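N-alpha-acetyltransferase 38, NatC auxiliary subunit (Saccharomyces cerevisiae, PDB 6YGA) serves as the small auxiliary subunit of the NatC N-terminal acetyltransferase, which acetylates nascent chains that begin with methionine followed by a hydrophobic or amphipathic residue. Local coordinates at residues I3-L6 / S7-I10. Residues are numbered along the deposited sequence; the frame is centred on the assembly and turned at random.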
loop_
_atom_site.group_PDB
_atom_site.type_symbol
_atom_site.label_atom_id
_atom_site.label_comp_id
_atom_site.label_asym_id
_atom_site.label_seq_id
_atom_site.Cartn_x
_atom_site.Cartn_y
_atom_site.Cartn_z
ATOM N N ILE C 3 44.054 -29.977 12.830
ATOM C CA ILE C 3 43.629 -29.674 11.470
ATOM C C ILE C 3 42.403 -28.763 11.528
ATOM O O ILE C 3 41.650 -28.787 12.503
ATOM C CB ILE C 3 43.344 -30.963 10.666
ATOM C CG1 ILE C 3 44.141 -32.149 11.233
ATOM C CG2 ILE C 3 43.665 -30.741 9.192
ATOM C CD1 ILE C 3 43.857 -33.507 10.566
ATOM N N LEU C 4 42.195 -27.961 10.485
ATOM C CA LEU C 4 41.166 -26.934 10.513
ATOM C C LEU C 4 40.260 -27.012 9.293
ATOM O O LEU C 4 40.608 -27.583 8.256
ATOM C CB LEU C 4 41.774 -25.528 10.609
ATOM C CG LEU C 4 41.953 -25.024 12.041
ATOM C CD1 LEU C 4 42.284 -23.542 12.050
ATOM C CD2 LEU C 4 40.703 -25.309 12.864
ATOM N N LYS C 5 39.079 -26.418 9.447
ATOM C CA LYS C 5 38.090 -26.304 8.388
ATOM C C LYS C 5 37.445 -24.929 8.478
ATOM O O LYS C 5 37.465 -24.281 9.527
ATOM C CB LYS C 5 37.019 -27.396 8.494
ATOM C CG LYS C 5 37.479 -28.780 8.076
ATOM C CD LYS C 5 37.717 -28.846 6.575
ATOM C CE LYS C 5 37.870 -30.281 6.096
ATOM N NZ LYS C 5 36.608 -31.057 6.242
ATOM N N LEU C 6 36.866 -24.487 7.360
ATOM C CA LEU C 6 36.124 -23.229 7.364
ATOM C C LEU C 6 34.914 -23.294 8.289
ATOM O O LEU C 6 34.514 -22.272 8.859
ATOM C CB LEU C 6 35.687 -22.877 5.945
ATOM C CG LEU C 6 36.792 -22.508 4.959
ATOM C CD1 LEU C 6 36.253 -22.555 3.544
ATOM C CD2 LEU C 6 37.343 -21.127 5.279
ATOM N N SER C 7 34.326 -24.483 8.454
ATOM C CA SER C 7 33.181 -24.646 9.344
ATOM C C SER C 7 33.504 -24.216 10.768
ATOM O O SER C 7 32.618 -23.748 11.490
ATOM C CB SER C 7 32.714 -26.101 9.331
ATOM O OG SER C 7 31.571 -26.282 10.147
ATOM N N ASP C 8 34.761 -24.366 11.190
ATOM C CA ASP C 8 35.144 -23.944 12.534
ATOM C C ASP C 8 35.071 -22.431 12.686
ATOM O O ASP C 8 34.892 -21.926 13.800
ATOM C CB ASP C 8 36.558 -24.434 12.857
ATOM C CG ASP C 8 36.717 -25.931 12.672
ATOM O OD1 ASP C 8 36.011 -26.698 13.360
ATOM O OD2 ASP C 8 37.551 -26.342 11.838
ATOM N N PHE C 9 35.199 -21.695 11.580
ATOM C CA PHE C 9 35.339 -20.245 11.651
ATOM C C PHE C 9 34.002 -19.518 11.734
ATOM O O PHE C 9 33.930 -18.445 12.346
ATOM C CB PHE C 9 36.121 -19.737 10.440
ATOM C CG PHE C 9 37.608 -19.744 10.630
ATOM C CD1 PHE C 9 38.312 -20.934 10.679
ATOM C CD2 PHE C 9 38.303 -18.553 10.752
ATOM C CE1 PHE C 9 39.687 -20.936 10.850
ATOM C CE2 PHE C 9 39.674 -18.545 10.921
ATOM C CZ PHE C 9 40.368 -19.737 10.970
ATOM N N ILE C 10 32.947 -20.063 11.123
ATOM C CA ILE C 10 31.679 -19.346 11.059
ATOM C C ILE C 10 31.147 -19.094 12.464
ATOM O O ILE C 10 31.310 -19.916 13.375
ATOM C CB ILE C 10 30.662 -20.117 10.201
ATOM C CG1 ILE C 10 30.427 -21.516 10.772
ATOM C CG2 ILE C 10 31.133 -20.185 8.749
ATOM C CD1 ILE C 10 29.525 -22.387 9.927
#
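Asp8 reaches back along the turn formed by 5-9 and takes the amide of Lys5: Lys5 N donates to Asp8 OD2 at 2.8 Å, meeting that oxygen almost head-on, in line with its bond to CG, although the N-H...O angle is bent to 138°. The carboxylate gets there because CG stands beside its own backbone N, opposite the carbonyl carbon (chi1 -54°), which turns the group back toward the start of the turn. In return Asp8 N donates to Lys5 O, a longer bond of 3.2 Å. One residue on, Phe9 N repeats the pattern with Leu6 O at 2.9 Å. Both backbone bonds span three residues, and the helical torsions of 7-9 coil the chain through a single short turn.

Leu4 divides its two methyls between the second segment's side chains. CD2 lies 3.5 Å from Asp8 OD2, while CD1 approaches the edge of the Phe9 ring, 3.9 Å from CE1, with the two side chains crossing at roughly a right angle. Lys5 O also sits at that edge, near the ring plane and 3.6 Å from Phe9 CD1. The Lys5 chain, by contrast, bends away from the turn beyond its CB. Leu6 likewise leads away, packing on Val31 of strand 23-32 and on Leu31 of the N-alpha-acetyltransferase 35 chain. Phe9 meets Phe28 of that same chain edge-to-face, and Ile10 touches both Leu28 of strand 23-32 and Lys42 of the N-alpha-acetyltransferase 35 chain. The bond from Lys5 N to the Asp8 carboxylate, three residues on, resembles one half of a capping box, here at the single N-terminal turn, helical in its torsions, that precedes the first strand of an Sm-like (LSM) fold.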